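Long-range contacts in serpin-12 (Manduca sexta, PDB 6CJ7), which controls the prophenoloxidase activation system of larval hemolymph, probably by inhibiting serine proteases in the manner of the serpin family: residues A[208-212]-A[223-227]; A[267-273]-A[349-355]. All coordinates share one frame; numbering follows the deposited sequence.

Contact 1. Residues A[208-212]-A[223-227]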
ATOM      1  N   ARG A 208      -3.100   1.255  28.009  1.00 34.04           N
ATOM      2  CA  ARG A 208      -3.218  -0.194  28.046  1.00 35.14           C
ATOM      3  C   ARG A 208      -1.837  -0.791  27.854  1.00 29.59           C
ATOM      4  O   ARG A 208      -0.871  -0.101  27.508  1.00 32.21           O
ATOM      5  CB  ARG A 208      -4.141  -0.745  26.949  1.00 47.40           C
ATOM      6  CG  ARG A 208      -5.406   0.040  26.682  1.00 53.27           C
ATOM      7  CD  ARG A 208      -6.471  -0.871  26.142  0.63 55.44           C
ATOM      8  NE  ARG A 208      -6.327  -1.112  24.713  0.63 54.83           N
ATOM      9  NH1 ARG A 208      -6.661  -0.635  22.497  1.00 58.71           N
ATOM     10  NH2 ARG A 208      -7.490   0.780  24.120  1.00 51.85           N
ATOM     11  N   TYR A 209      -1.759  -2.102  28.041  1.00 31.70           N
ATOM     12  CA  TYR A 209      -0.562  -2.831  27.658  1.00 34.05           C
ATOM     13  C   TYR A 209      -0.575  -3.042  26.148  1.00 35.43           C
ATOM     14  O   TYR A 209      -1.562  -3.532  25.589  1.00 34.27           O
ATOM     15  CB  TYR A 209      -0.478  -4.153  28.416  1.00 33.08           C
ATOM     16  CG  TYR A 209       0.062  -3.974  29.814  1.00 37.74           C
ATOM     17  CD1 TYR A 209      -0.789  -3.732  30.884  1.00 48.71           C
ATOM     18  CD2 TYR A 209       1.430  -4.014  30.059  1.00 39.44           C
ATOM     19  CE1 TYR A 209      -0.294  -3.555  32.160  1.00 50.47           C
ATOM     20  CE2 TYR A 209       1.932  -3.841  31.329  1.00 40.64           C
ATOM     21  CZ  TYR A 209       1.068  -3.607  32.374  1.00 46.00           C
ATOM     22  OH  TYR A 209       1.570  -3.436  33.643  1.00 51.02           O
ATOM     23  N   PHE A 210       0.490  -2.601  25.484  1.00 26.26           N
ATOM     24  CA  PHE A 210       0.739  -2.874  24.077  1.00 24.93           C
ATOM     25  C   PHE A 210       2.152  -3.404  23.932  1.00 28.28           C
ATOM     26  O   PHE A 210       3.050  -3.031  24.691  1.00 30.18           O
ATOM     27  CB  PHE A 210       0.653  -1.621  23.192  1.00 26.69           C
ATOM     28  CG  PHE A 210      -0.686  -0.960  23.150  1.00 29.26           C
ATOM     29  CD1 PHE A 210      -1.719  -1.481  22.393  1.00 30.59           C
ATOM     30  CD2 PHE A 210      -0.887   0.245  23.801  1.00 30.16           C
ATOM     31  CE1 PHE A 210      -2.945  -0.836  22.341  1.00 33.67           C
ATOM     32  CE2 PHE A 210      -2.105   0.881  23.744  1.00 30.30           C
ATOM     33  CZ  PHE A 210      -3.127   0.346  23.021  1.00 28.76           C
ATOM     34  N   LYS A 211       2.359  -4.251  22.932  1.00 25.29           N
ATOM     35  CA  LYS A 211       3.718  -4.504  22.485  1.00 26.34           C
ATOM     36  C   LYS A 211       4.343  -3.173  22.071  1.00 24.50           C
ATOM     37  O   LYS A 211       3.809  -2.460  21.214  1.00 26.52           O
ATOM     38  CB  LYS A 211       3.717  -5.512  21.333  1.00 27.02           C
ATOM     39  CG  LYS A 211       2.991  -6.838  21.684  1.00 26.20           C
ATOM     40  CD  LYS A 211       3.147  -7.876  20.576  1.00 31.75           C
ATOM     41  CE  LYS A 211       2.243  -7.596  19.378  1.00 34.06           C
ATOM     42  NZ  LYS A 211       0.798  -7.323  19.647  1.00 32.92           N
ATOM     43  N   ALA A 212       5.454  -2.819  22.708  1.00 26.63           N
ATOM     44  CA  ALA A 212       6.012  -1.486  22.530  1.00 27.84           C
ATOM     45  C   ALA A 212       7.453  -1.483  23.004  1.00 30.67           C
ATOM     46  O   ALA A 212       7.885  -2.363  23.750  1.00 31.61           O
ATOM     47  CB  ALA A 212       5.203  -0.425  23.289  1.00 29.93           C
ATOM     48  N   VAL A 223       4.992   1.455  18.944  1.00 24.15           N
ATOM     49  CA  VAL A 223       3.860   0.767  19.567  1.00 23.80           C
ATOM     50  C   VAL A 223       3.137  -0.049  18.497  1.00 21.72           C
ATOM     51  O   VAL A 223       3.044   0.369  17.338  1.00 21.31           O
ATOM     52  CB  VAL A 223       2.906   1.753  20.290  1.00 26.36           C
ATOM     53  CG1 VAL A 223       2.113   2.607  19.319  1.00 24.85           C
ATOM     54  CG2 VAL A 223       1.975   0.996  21.240  1.00 29.47           C
ATOM     55  N   VAL A 224       2.666  -1.237  18.881  1.00 23.62           N
ATOM     56  CA  VAL A 224       1.940  -2.149  17.999  1.00 22.31           C
ATOM     57  C   VAL A 224       0.490  -2.188  18.463  1.00 22.30           C
ATOM     58  O   VAL A 224       0.204  -2.634  19.585  1.00 24.79           O
ATOM     59  CB  VAL A 224       2.545  -3.560  18.022  1.00 26.22           C
ATOM     60  CG1 VAL A 224       1.739  -4.497  17.132  1.00 23.41           C
ATOM     61  CG2 VAL A 224       4.019  -3.533  17.614  1.00 25.40           C
ATOM     62  N   LEU A 225      -0.423  -1.727  17.610  1.00 21.93           N
ATOM     63  CA  LEU A 225      -1.836  -1.643  17.973  1.00 22.56           C
ATOM     64  C   LEU A 225      -2.624  -2.718  17.233  1.00 19.41           C
ATOM     65  O   LEU A 225      -2.758  -2.634  16.002  1.00 22.05           O
ATOM     66  CB  LEU A 225      -2.378  -0.254  17.641  1.00 23.43           C
ATOM     67  CG  LEU A 225      -1.509   0.899  18.150  1.00 25.34           C
ATOM     68  CD1 LEU A 225      -1.985   2.245  17.613  1.00 23.64           C
ATOM     69  CD2 LEU A 225      -1.487   0.879  19.678  1.00 26.55           C
ATOM     70  N   PRO A 226      -3.154  -3.740  17.903  1.00 19.90           N
ATOM     71  CA  PRO A 226      -3.800  -4.841  17.174  1.00 19.69           C
ATOM     72  C   PRO A 226      -5.229  -4.525  16.750  1.00 21.61           C
ATOM     73  O   PRO A 226      -5.988  -3.848  17.451  1.00 22.45           O
ATOM     74  CB  PRO A 226      -3.782  -6.000  18.184  1.00 24.72           C
ATOM     75  CG  PRO A 226      -2.938  -5.531  19.334  1.00 32.82           C
ATOM     76  CD  PRO A 226      -3.009  -4.040  19.337  1.00 22.54           C
ATOM     77  N   PHE A 227      -5.589  -5.034  15.574  1.00 21.19           N
ATOM     78  CA  PHE A 227      -6.969  -4.999  15.122  1.00 18.96           C
ATOM     79  C   PHE A 227      -7.664  -6.302  15.527  1.00 19.68           C
ATOM     80  O   PHE A 227      -7.054  -7.190  16.125  1.00 20.90           O
ATOM     81  CB  PHE A 227      -7.022  -4.742  13.614  1.00 18.73           C
ATOM     82  CG  PHE A 227      -6.645  -3.332  13.227  1.00 17.74           C
ATOM     83  CD1 PHE A 227      -5.358  -3.035  12.780  1.00 17.31           C
ATOM     84  CD2 PHE A 227      -7.585  -2.297  13.291  1.00 22.70           C
ATOM     85  CE1 PHE A 227      -5.022  -1.722  12.399  1.00 18.06           C
ATOM     86  CE2 PHE A 227      -7.249  -0.986  12.926  1.00 21.72           C
ATOM     87  CZ  PHE A 227      -5.970  -0.706  12.479  1.00 20.21           C
TER
HETATM   88  O   HOH W   1       0.321  -4.860  21.111  1.00 26.01           O
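Leu225 CD2 packs over one face of the Phe210 ring, 3.6 Å from the ring centroid and 17° off its normal, a CH-pi contact. Pro226 meets the same ring at its edge, with Pro226 CD 4.2 Å from Phe210 CD1, and Val223 presses CG2 to within 3.5 Å of Phe210 CB. Apolar residues with broad surfaces suit this buried corner. The CG of Phe210 stands opposite its own carbonyl carbon (chi1 -63°), which carries the ring toward Leu225 and Val223.

On the other side of the chain Lys211 curls back through bends at its last two torsions, taking its chain obliquely across Val224, with Lys211 CE 3.9 Å from Val224 CG1. One water links three polar groups: it accepts from Lys211 N and Lys211 NZ and donates to Val224 O at 2.7 Å. Val224 N donates to Lys211 O at 2.9 Å. Farther out, Leu225 also touches Trp177 and Leu270, and Phe210 bonds through its backbone to Lys266.

The chain turns a corner at Lys211, passing from serpin sheet C into sheet B, where Ala212 faces Val223 as a non-hydrogen-bonded antiparallel pair at the start of a beta hairpin.

Contact 2. Residues A[267-273]-A[349-355]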
ATOM      1  N   ASP A 267       3.144  -1.106  29.624  1.00 30.63           N
ATOM      2  CA  ASP A 267       2.089  -0.182  30.030  1.00 30.27           C
ATOM      3  C   ASP A 267       2.322   1.162  29.335  1.00 32.28           C
ATOM      4  O   ASP A 267       3.261   1.888  29.675  1.00 36.66           O
ATOM      5  CB  ASP A 267       2.116  -0.082  31.556  1.00 33.72           C
ATOM      6  CG  ASP A 267       1.140   0.945  32.129  1.00 36.74           C
ATOM      7  OD1 ASP A 267       0.280   1.491  31.414  1.00 38.01           O
ATOM      8  OD2 ASP A 267       1.231   1.187  33.353  1.00 41.95           O
ATOM      9  N   VAL A 268       1.510   1.466  28.318  1.00 28.52           N
ATOM     10  CA  VAL A 268       1.707   2.634  27.458  1.00 30.52           C
ATOM     11  C   VAL A 268       0.542   3.599  27.631  1.00 31.89           C
ATOM     12  O   VAL A 268      -0.622   3.197  27.525  1.00 32.54           O
ATOM     13  CB  VAL A 268       1.836   2.230  25.976  1.00 27.82           C
ATOM     14  CG1 VAL A 268       1.905   3.476  25.084  1.00 28.61           C
ATOM     15  CG2 VAL A 268       3.055   1.346  25.767  1.00 30.31           C
ATOM     16  N   ALA A 269       0.859   4.881  27.850  1.00 29.73           N
ATOM     17  CA  ALA A 269      -0.106   5.970  27.729  1.00 35.78           C
ATOM     18  C   ALA A 269      -0.001   6.532  26.315  1.00 30.51           C
ATOM     19  O   ALA A 269       0.993   7.181  25.972  1.00 30.83           O
ATOM     20  CB  ALA A 269       0.164   7.058  28.764  1.00 35.11           C
ATOM     21  N   LEU A 270      -1.030   6.295  25.507  1.00 26.79           N
ATOM     22  CA  LEU A 270      -0.994   6.561  24.073  1.00 25.57           C
ATOM     23  C   LEU A 270      -1.899   7.736  23.711  1.00 28.49           C
ATOM     24  O   LEU A 270      -3.052   7.797  24.150  1.00 28.37           O
ATOM     25  CB  LEU A 270      -1.427   5.301  23.318  1.00 25.74           C
ATOM     26  CG  LEU A 270      -1.642   5.411  21.805  1.00 25.04           C
ATOM     27  CD1 LEU A 270      -0.316   5.611  21.097  1.00 26.49           C
ATOM     28  CD2 LEU A 270      -2.334   4.149  21.291  1.00 27.12           C
ATOM     29  N   GLU A 271      -1.377   8.671  22.912  1.00 29.37           N
ATOM     30  CA  GLU A 271      -2.169   9.710  22.266  1.00 25.73           C
ATOM     31  C   GLU A 271      -1.886   9.616  20.778  1.00 26.20           C
ATOM     32  O   GLU A 271      -0.752   9.859  20.349  1.00 28.57           O
ATOM     33  CB  GLU A 271      -1.825  11.101  22.792  1.00 31.06           C
ATOM     34  CG  GLU A 271      -2.105  11.216  24.291  1.00 38.95           C
ATOM     35  CD  GLU A 271      -1.813  12.591  24.869  1.00 48.76           C
ATOM     36  OE1 GLU A 271      -1.584  13.550  24.109  1.00 45.57           O
ATOM     37  OE2 GLU A 271      -1.806  12.713  26.109  1.00 48.44           O
ATOM     38  N   LEU A 272      -2.911   9.258  20.004  1.00 24.29           N
ATOM     39  CA  LEU A 272      -2.759   8.969  18.572  1.00 22.95           C
ATOM     40  C   LEU A 272      -3.750   9.797  17.759  1.00 22.95           C
ATOM     41  O   LEU A 272      -4.956   9.628  17.927  1.00 24.89           O
ATOM     42  CB  LEU A 272      -2.954   7.465  18.310  1.00 21.96           C
ATOM     43  CG  LEU A 272      -2.729   7.016  16.870  1.00 23.47           C
ATOM     44  CD1 LEU A 272      -1.254   7.088  16.518  1.00 25.83           C
ATOM     45  CD2 LEU A 272      -3.266   5.596  16.649  1.00 24.81           C
ATOM     46  N   PRO A 273      -3.305  10.682  16.850  1.00 26.17           N
ATOM     47  CA  PRO A 273      -4.265  11.446  16.047  1.00 23.26           C
ATOM     48  C   PRO A 273      -5.083  10.533  15.147  1.00 22.86           C
ATOM     49  O   PRO A 273      -4.562   9.617  14.504  1.00 25.66           O
ATOM     50  CB  PRO A 273      -3.369  12.385  15.228  1.00 30.72           C
ATOM     51  CG  PRO A 273      -1.990  12.161  15.645  1.00 36.20           C
ATOM     52  CD  PRO A 273      -1.890  10.926  16.465  1.00 28.84           C
ATOM     53  N   PRO A 349       3.092   5.424  33.528  1.00 51.82           N
ATOM     54  CA  PRO A 349       3.237   4.373  32.516  1.00 52.98           C
ATOM     55  C   PRO A 349       4.699   4.110  32.204  1.00 56.01           C
ATOM     56  O   PRO A 349       5.561   4.970  32.393  1.00 58.50           O
ATOM     57  CB  PRO A 349       2.500   4.955  31.300  1.00 49.73           C
ATOM     58  CG  PRO A 349       2.595   6.424  31.474  1.00 50.37           C
ATOM     59  CD  PRO A 349       2.494   6.650  32.968  1.00 54.61           C
ATOM     60  N   SER A 350       4.972   2.892  31.733  1.00 50.29           N
ATOM     61  CA  SER A 350       6.323   2.552  31.307  1.00 51.07           C
ATOM     62  C   SER A 350       6.753   3.397  30.118  1.00 48.08           C
ATOM     63  O   SER A 350       7.936   3.731  29.982  1.00 54.38           O
ATOM     64  CB  SER A 350       6.407   1.066  30.952  1.00 58.80           C
ATOM     65  OG  SER A 350       5.668   0.279  31.873  1.00 66.18           O
ATOM     66  N   LEU A 351       5.811   3.762  29.256  1.00 40.38           N
ATOM     67  CA  LEU A 351       6.113   4.492  28.039  1.00 41.75           C
ATOM     68  C   LEU A 351       4.998   5.485  27.776  1.00 42.38           C
ATOM     69  O   LEU A 351       3.818   5.124  27.822  1.00 39.48           O
ATOM     70  CB  LEU A 351       6.261   3.534  26.848  1.00 39.99           C
ATOM     71  CG  LEU A 351       6.458   4.123  25.452  1.00 43.31           C
ATOM     72  CD1 LEU A 351       7.727   4.949  25.398  1.00 48.28           C
ATOM     73  CD2 LEU A 351       6.479   3.028  24.394  1.00 41.66           C
ATOM     74  N   TYR A 352       5.372   6.733  27.517  1.00 38.28           N
ATOM     75  CA  TYR A 352       4.473   7.716  26.932  1.00 38.48           C
ATOM     76  C   TYR A 352       4.677   7.715  25.428  1.00 38.05           C
ATOM     77  O   TYR A 352       5.807   7.866  24.957  1.00 39.40           O
ATOM     78  CB  TYR A 352       4.745   9.118  27.476  1.00 38.31           C
ATOM     79  CG  TYR A 352       4.294   9.356  28.896  1.00 46.69           C
ATOM     80  CD1 TYR A 352       2.978   9.704  29.175  1.00 50.38           C
ATOM     81  CD2 TYR A 352       5.187   9.258  29.953  1.00 52.14           C
ATOM     82  CE1 TYR A 352       2.562   9.936  30.472  1.00 53.30           C
ATOM     83  CE2 TYR A 352       4.778   9.489  31.254  1.00 55.66           C
ATOM     84  CZ  TYR A 352       3.465   9.826  31.504  1.00 56.18           C
ATOM     85  OH  TYR A 352       3.054  10.055  32.795  1.00 60.52           O
ATOM     86  N   PHE A 353       3.591   7.546  24.680  1.00 30.54           N
ATOM     87  CA  PHE A 353       3.643   7.555  23.221  1.00 26.70           C
ATOM     88  C   PHE A 353       2.660   8.613  22.735  1.00 29.31           C
ATOM     89  O   PHE A 353       1.462   8.354  22.597  1.00 27.08           O
ATOM     90  CB  PHE A 353       3.323   6.181  22.634  1.00 29.04           C
ATOM     91  CG  PHE A 353       3.728   6.027  21.190  1.00 28.36           C
ATOM     92  CD1 PHE A 353       2.971   6.600  20.176  1.00 26.06           C
ATOM     93  CD2 PHE A 353       4.851   5.283  20.839  1.00 27.25           C
ATOM     94  CE1 PHE A 353       3.331   6.462  18.835  1.00 28.41           C
ATOM     95  CE2 PHE A 353       5.220   5.143  19.489  1.00 27.40           C
ATOM     96  CZ  PHE A 353       4.456   5.732  18.493  1.00 29.86           C
ATOM     97  N   ARG A 354       3.172   9.808  22.465  1.00 31.53           N
ATOM     98  CA  ARG A 354       2.338  10.923  22.051  1.00 25.92           C
ATOM     99  C   ARG A 354       2.761  11.309  20.640  1.00 31.43           C
ATOM    100  O   ARG A 354       3.834  11.891  20.444  1.00 31.72           O
ATOM    101  CB  ARG A 354       2.467  12.083  23.032  1.00 33.75           C
ATOM    102  CG  ARG A 354       2.070  13.438  22.485  1.00 45.35           C
ATOM    103  CD  ARG A 354       1.958  14.419  23.599  1.00 54.09           C
ATOM    104  NE  ARG A 354       3.231  14.617  24.291  1.00 61.45           N
ATOM    105  CZ  ARG A 354       3.354  15.217  25.466  1.00 62.17           C
ATOM    106  NH1 ARG A 354       2.275  15.685  26.079  1.00 59.71           N
ATOM    107  NH2 ARG A 354       4.552  15.344  26.033  1.00 62.55           N
ATOM    108  N   ALA A 355       1.919  10.977  19.671  1.00 27.10           N
ATOM    109  CA  ALA A 355       2.235  11.204  18.261  1.00 24.81           C
ATOM    110  C   ALA A 355       1.709  12.565  17.805  1.00 23.16           C
ATOM    111  O   ALA A 355       0.822  12.665  16.956  1.00 25.52           O
ATOM    112  CB  ALA A 355       1.666  10.073  17.412  1.00 26.24           C
TER
HETATM  113  O   HOH W   2       5.077  -2.086  31.580  1.00 37.41           O
HETATM  114  O   HOH W   3      -0.418  15.793  25.774  1.00 41.24           O
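Val268, Leu351, Leu270 and Phe353 line up on one face of two parallel strands, side by side and pointing the same way. Val268 divides its two methyls between neighbours on the adjacent strand: Val268 CG2 reaches Leu351 CB at 4.0 Å, while CG1, anti to the backbone N (chi1 175°), touches Phe353 CB at 3.9 Å. If an alanine stood at Val268, both methyl branches would be gone, and a gap would probably open between Leu351, Phe353 and Ala212. Leu270 sets CD1 3.6 Å from Phe353 CD1, an oblique approach to the ring, which also packs on Val236 and Leu238.

The other face carries Ala269, Tyr352, Glu271 and Arg354 and is more polar. Ala269 leaves room for Pro349, whose CG rests over the Tyr352 ring, 3.5 Å above its plane and offset toward the rim. Glu271 and Arg354 run alongside, their carboxylate and guanidinium planes turned 85° to each other; the charged atoms do not meet directly (Glu271 OE1 to Arg354 NH1 4.8 Å), and a water bridges them, donating to OE1 and accepting from NH1. Asp267 salt-bridges Arg207.

Backbone bonds alternate between the strands; Phe353 N points at Ala269 O almost straight, at 178°. Pro273 CG crowds Ala355 O, a buried carbonyl lacking a polar partner. This parallel pair corresponds to strands 1 and 2 of serpin sheet C, the first of which follows the reactive-centre loop.

Overall arrangement
The centres of contacts 1 and 2 lie about 10 Å apart, and strand 198-215 borders strand 265-282. The two are stitched by the backbone: Arg208 O is 3.0 Å from Val268 N, probably a hydrogen bond. On the face bearing Val268 and Ala212 their side chains share one core, with Ala212 CB 3.7 Å from Val268 CG2 and Leu225 CD1 3.7 Å from Leu272 CD2. Segment 208-212 carries the chain from sheet C into sheet B, while contact 2 adds the edge strand of sheet C. Residues 332-346, in the reactive-centre loop by comparison with other serpins, are not modelled, probably because they are mobile, and the chain rejoins sheet C at contact 2 soon after them.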